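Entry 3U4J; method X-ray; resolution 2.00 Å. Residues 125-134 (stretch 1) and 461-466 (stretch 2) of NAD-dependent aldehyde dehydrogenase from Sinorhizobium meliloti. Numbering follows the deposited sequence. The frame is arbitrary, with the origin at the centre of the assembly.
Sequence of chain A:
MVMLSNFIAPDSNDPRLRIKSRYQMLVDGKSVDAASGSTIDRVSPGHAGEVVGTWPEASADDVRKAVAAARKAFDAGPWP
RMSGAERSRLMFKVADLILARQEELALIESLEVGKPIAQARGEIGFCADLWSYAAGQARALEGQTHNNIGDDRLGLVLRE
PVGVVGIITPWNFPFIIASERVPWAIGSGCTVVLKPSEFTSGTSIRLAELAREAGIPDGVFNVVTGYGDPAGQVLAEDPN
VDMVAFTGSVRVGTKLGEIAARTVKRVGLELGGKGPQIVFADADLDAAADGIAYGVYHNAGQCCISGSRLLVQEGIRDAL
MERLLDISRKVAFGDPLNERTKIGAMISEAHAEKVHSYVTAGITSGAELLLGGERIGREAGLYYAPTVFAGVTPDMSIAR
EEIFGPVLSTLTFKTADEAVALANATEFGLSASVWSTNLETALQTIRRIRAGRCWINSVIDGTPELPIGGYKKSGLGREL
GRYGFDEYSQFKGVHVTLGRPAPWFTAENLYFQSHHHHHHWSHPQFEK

Stretch 1, residues 125-134: GFCADLWSYA
Stretch 2 (461-466) DGTPEL

The contact is a small apolar packing of a loop proline against one side of a helix, with no direct hydrogen bond between the stretches and a single water joining them at one end. Residues 125-134 lie within a longer helix, with phi/psi values near -60/-40 and successive i to i+4 backbone bonds, among them Leu130 N to Phe126 O (2.8 Å) and Tyr133 N to Asp129 O (2.8 Å). Residues 461-466 form an irregular segment: Gly462 (-125/-171) and Thr463 (-131/155) are extended, Pro464 (-64/-22) and Glu465 (-69/-27) turn, and Leu466 (-105/147) extends again. The residues that touch are at least 331 positions apart in sequence, and the two stretches together bury 323 Å².

Register is set by Leu130 and Pro464, whose CA atoms are 5.8 Å apart. Pro464 contributes the largest share of the buried area, and its compact ring, puckered C-gamma exo with CB directed toward the helix, meets four residues. Phe126 CZ lies 4.1 Å from Pro464 CD, Leu130 CD2 3.9 Å from Pro464 CG, and Tyr133 CB 3.6 Å from Pro464 CB. These residues recur at intervals of three or four, so the helical repeat brings them to the same side. The fourth neighbour, Asp129, is polar: chi1 of -167° (t) and chi2 of 54° bring OD2 to 3.3 Å from Pro464 CG, a van der Waals approach, while both carboxylate oxygens are hydrogen-bonded elsewhere in the structure.

The aromatic side chains extend the contact along the loop. Phe126 leaves the helix sideways, but with chi1 of -167° (t) and chi2 of 78° its ring end comes nearer, and CE1 reaches 3.7 Å from Gly462 O. Leu130 also starts sideways; its mt rotamer (-73°, 163°) carries CD2 to the proline. Tyr133 points toward the loop with chi1 of 173° (t) and chi2 of 91°, placing one ring face beneath the Pro464 carbonyl oxygen and the Glu465 amide nitrogen.

Although the CA-to-CB bond of Glu465 points away from the helix, its methylene CG lies 3.8 Å from Tyr133 CE1; chi1 is -73° (m), chi2 83° (p) and chi3 177°. Beyond the ring, one water lies 2.5 Å from Tyr133 OH and donates a hydrogen bond to Glu465 O at 2.9 Å. The tyrosine thus combines an apolar ring for packing with a polar tip that links to the loop backbone through solvent. Thr463 and Leu466 direct their CB atoms away from the helix, and a weak bond from Leu466 N to Thr463 OG1 (3.4 Å, 136°) spans the turn.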

ATOM      1  N   GLY A 125      28.370 -10.330   4.618  1.00  9.72           N
ATOM      2  CA  GLY A 125      27.165 -10.919   5.231  1.00 10.12           C
ATOM      3  C   GLY A 125      25.933 -10.051   5.067  1.00 10.39           C
ATOM      4  O   GLY A 125      24.838 -10.536   4.753  1.00  9.26           O
ATOM      5  N   PHE A 126      26.093  -8.758   5.299  1.00 10.25           N
ATOM      6  CA  PHE A 126      25.017  -7.810   5.046  1.00 11.26           C
ATOM      7  C   PHE A 126      24.561  -7.799   3.571  1.00 10.45           C
ATOM      8  O   PHE A 126      23.372  -7.747   3.271  1.00  8.75           O
ATOM      9  CB  PHE A 126      25.439  -6.415   5.488  1.00 12.36           C
ATOM     10  CG  PHE A 126      24.302  -5.439   5.544  1.00 18.00           C
ATOM     11  CD1 PHE A 126      23.414  -5.444   6.619  1.00 22.72           C
ATOM     12  CD2 PHE A 126      24.117  -4.507   4.529  1.00 21.44           C
ATOM     13  CE1 PHE A 126      22.351  -4.518   6.677  1.00 25.16           C
ATOM     14  CE2 PHE A 126      23.069  -3.601   4.568  1.00 24.30           C
ATOM     15  CZ  PHE A 126      22.179  -3.603   5.639  1.00 24.05           C
ATOM     16  N   CYS A 127      25.513  -7.875   2.653  1.00  9.82           N
ATOM     17  CA  CYS A 127      25.167  -7.928   1.228  1.00  9.23           C
ATOM     18  C   CYS A 127      24.379  -9.177   0.890  1.00  9.29           C
ATOM     19  O   CYS A 127      23.458  -9.116   0.069  1.00  8.27           O
ATOM     20  CB  CYS A 127      26.421  -7.889   0.366  1.00  9.48           C
ATOM     21  SG  CYS A 127      27.161  -6.261   0.391  1.00 12.55           S
ATOM     22  N   ALA A 128      24.740 -10.312   1.503  1.00  8.50           N
ATOM     23  CA  ALA A 128      23.939 -11.504   1.276  1.00  8.16           C
ATOM     24  C   ALA A 128      22.496 -11.237   1.748  1.00  8.33           C
ATOM     25  O   ALA A 128      21.539 -11.685   1.106  1.00  8.11           O
ATOM     26  CB  ALA A 128      24.536 -12.730   1.985  1.00  8.32           C
ATOM     27  N   ASP A 129      22.344 -10.498   2.852  1.00  7.91           N
ATOM     28  CA  ASP A 129      21.005 -10.171   3.382  1.00  7.78           C
ATOM     29  C   ASP A 129      20.257  -9.198   2.461  1.00  7.58           C
ATOM     30  O   ASP A 129      19.032  -9.306   2.295  1.00  7.57           O
ATOM     31  CB  ASP A 129      21.080  -9.598   4.815  1.00  8.37           C
ATOM     32  CG  ASP A 129      19.717  -9.551   5.500  1.00  9.77           C
ATOM     33  OD1 ASP A 129      19.014 -10.588   5.568  1.00 10.25           O
ATOM     34  OD2 ASP A 129      19.348  -8.479   5.984  1.00 12.96           O
ATOM     35  N   LEU A 130      20.986  -8.250   1.853  1.00  6.86           N
ATOM     36  CA  LEU A 130      20.375  -7.363   0.873  1.00  7.24           C
ATOM     37  C   LEU A 130      19.814  -8.136  -0.299  1.00  7.26           C
ATOM     38  O   LEU A 130      18.685  -7.874  -0.724  1.00  6.68           O
ATOM     39  CB  LEU A 130      21.359  -6.322   0.365  1.00  6.88           C
ATOM     40  CG  LEU A 130      21.735  -5.188   1.338  1.00  7.89           C
ATOM     41  CD1 LEU A 130      23.019  -4.514   0.804  1.00  5.80           C
ATOM     42  CD2 LEU A 130      20.617  -4.170   1.488  1.00  5.28           C
ATOM     43  N   TRP A 131      20.607  -9.073  -0.807  1.00  6.83           N
ATOM     44  CA  TRP A 131      20.187  -9.883  -1.946  1.00  7.39           C
ATOM     45  C   TRP A 131      18.980 -10.717  -1.500  1.00  8.01           C
ATOM     46  O   TRP A 131      18.022 -10.828  -2.249  1.00  8.86           O
ATOM     47  CB  TRP A 131      21.337 -10.783  -2.467  1.00  6.77           C
ATOM     48  CG  TRP A 131      22.218 -10.077  -3.459  1.00  7.17           C
ATOM     49  CD1 TRP A 131      23.266  -9.211  -3.170  1.00  7.61           C
ATOM     50  CD2 TRP A 131      22.122 -10.128  -4.885  1.00  6.51           C
ATOM     51  NE1 TRP A 131      23.819  -8.726  -4.344  1.00  5.37           N
ATOM     52  CE2 TRP A 131      23.144  -9.289  -5.407  1.00  7.29           C
ATOM     53  CE3 TRP A 131      21.267 -10.807  -5.786  1.00  6.18           C
ATOM     54  CZ2 TRP A 131      23.335  -9.112  -6.778  1.00  7.32           C
ATOM     55  CZ3 TRP A 131      21.463 -10.629  -7.159  1.00  6.71           C
ATOM     56  CH2 TRP A 131      22.482  -9.779  -7.643  1.00  6.08           C
ATOM     57  N   SER A 132      18.998 -11.269  -0.278  1.00  8.29           N
ATOM     58  CA  SER A 132      17.857 -12.082   0.175  1.00  8.70           C
ATOM     59  C   SER A 132      16.587 -11.277   0.344  1.00  7.66           C
ATOM     60  O   SER A 132      15.524 -11.724  -0.050  1.00  6.97           O
ATOM     61  CB  SER A 132      18.135 -12.813   1.495  1.00  9.46           C
ATOM     62  OG  SER A 132      19.292 -13.608   1.354  1.00 15.49           O
ATOM     63  N   TYR A 133      16.696 -10.118   0.977  1.00  7.13           N
ATOM     64  CA  TYR A 133      15.545  -9.230   1.138  1.00  6.58           C
ATOM     65  C   TYR A 133      14.916  -8.891  -0.219  1.00  6.98           C
ATOM     66  O   TYR A 133      13.685  -8.941  -0.390  1.00  5.72           O
ATOM     67  CB  TYR A 133      15.927  -7.923   1.873  1.00  6.14           C
ATOM     68  CG  TYR A 133      14.755  -6.953   1.862  1.00  7.42           C
ATOM     69  CD1 TYR A 133      13.810  -6.935   2.895  1.00  6.37           C
ATOM     70  CD2 TYR A 133      14.572  -6.073   0.793  1.00  7.83           C
ATOM     71  CE1 TYR A 133      12.719  -6.053   2.836  1.00  7.60           C
ATOM     72  CE2 TYR A 133      13.475  -5.208   0.732  1.00  4.76           C
ATOM     73  CZ  TYR A 133      12.567  -5.212   1.746  1.00  6.28           C
ATOM     74  OH  TYR A 133      11.492  -4.360   1.648  1.00  7.36           O
ATOM     75  N   ALA A 134      15.762  -8.504  -1.178  1.00  6.91           N
ATOM     76  CA  ALA A 134      15.276  -8.065  -2.507  1.00  6.51           C
ATOM     77  C   ALA A 134      14.655  -9.225  -3.256  1.00  6.50           C
ATOM     78  O   ALA A 134      13.612  -9.083  -3.901  1.00  6.70           O
ATOM     79  CB  ALA A 134      16.450  -7.465  -3.315  1.00  6.86           C
ATOM     80  N   ASP A 461      24.061   2.184  11.263  1.00  9.37           N
ATOM     81  CA  ASP A 461      23.469   0.869  11.057  1.00 11.58           C
ATOM     82  C   ASP A 461      21.988   0.942  10.641  1.00 12.55           C
ATOM     83  O   ASP A 461      21.145   1.487  11.365  1.00 12.37           O
ATOM     84  CB  ASP A 461      23.653  -0.008  12.291  1.00 12.60           C
ATOM     85  CG  ASP A 461      25.120  -0.323  12.573  1.00 14.44           C
ATOM     86  OD1 ASP A 461      25.956  -0.209  11.662  1.00 16.84           O
ATOM     87  OD2 ASP A 461      25.432  -0.676  13.713  1.00 17.19           O
ATOM     88  N   GLY A 462      21.703   0.420   9.450  1.00 12.11           N
ATOM     89  CA  GLY A 462      20.359   0.418   8.910  1.00 12.29           C
ATOM     90  C   GLY A 462      19.938  -0.997   8.542  1.00 12.96           C
ATOM     91  O   GLY A 462      20.649  -1.975   8.824  1.00 12.51           O
ATOM     92  N   THR A 463      18.792  -1.102   7.873  1.00 12.73           N
ATOM     93  CA  THR A 463      18.194  -2.392   7.516  1.00 12.15           C
ATOM     94  C   THR A 463      17.809  -2.415   6.032  1.00 11.64           C
ATOM     95  O   THR A 463      17.575  -1.361   5.444  1.00 12.75           O
ATOM     96  CB  THR A 463      16.877  -2.556   8.276  1.00 12.97           C
ATOM     97  OG1 THR A 463      16.018  -1.460   7.933  1.00 14.01           O
ATOM     98  CG2 THR A 463      17.130  -2.568   9.798  1.00 12.03           C
ATOM     99  N   PRO A 464      17.736  -3.606   5.408  1.00 10.25           N
ATOM    100  CA  PRO A 464      17.245  -3.601   4.023  1.00  9.69           C
ATOM    101  C   PRO A 464      15.792  -3.146   3.900  1.00  9.13           C
ATOM    102  O   PRO A 464      15.371  -2.722   2.802  1.00  8.52           O
ATOM    103  CB  PRO A 464      17.370  -5.083   3.610  1.00  9.91           C
ATOM    104  CG  PRO A 464      18.547  -5.605   4.467  1.00 10.86           C
ATOM    105  CD  PRO A 464      18.276  -4.925   5.810  1.00 10.02           C
ATOM    106  N   GLU A 465      15.038  -3.250   5.010  1.00  7.98           N
ATOM    107  CA  GLU A 465      13.577  -3.013   5.048  1.00  8.90           C
ATOM    108  C   GLU A 465      13.197  -1.560   4.835  1.00  8.55           C
ATOM    109  O   GLU A 465      12.106  -1.267   4.341  1.00  8.64           O
ATOM    110  CB  GLU A 465      12.962  -3.524   6.389  1.00  9.29           C
ATOM    111  CG  GLU A 465      12.858  -5.059   6.517  1.00 11.79           C
ATOM    112  CD  GLU A 465      14.161  -5.731   6.973  1.00 16.13           C
ATOM    113  OE1 GLU A 465      14.151  -6.978   7.164  1.00 15.08           O
ATOM    114  OE2 GLU A 465      15.192  -5.014   7.121  1.00 14.95           O
ATOM    115  N   LEU A 466      14.098  -0.641   5.192  1.00  7.60           N
ATOM    116  CA  LEU A 466      13.813   0.782   5.081  1.00  8.12           C
ATOM    117  C   LEU A 466      14.516   1.454   3.898  1.00  8.45           C
ATOM    118  O   LEU A 466      15.655   1.066   3.570  1.00  9.01           O
ATOM    119  CB  LEU A 466      14.222   1.511   6.377  1.00  8.31           C
ATOM    120  CG  LEU A 466      13.117   1.595   7.430  1.00  8.97           C
ATOM    121  CD1 LEU A 466      12.978   0.248   8.163  1.00 10.13           C
ATOM    122  CD2 LEU A 466      13.407   2.737   8.449  1.00 11.07           C
TER
HETATM  123  O   HOH W   1      10.432  -3.556   3.759  1.00  8.21           O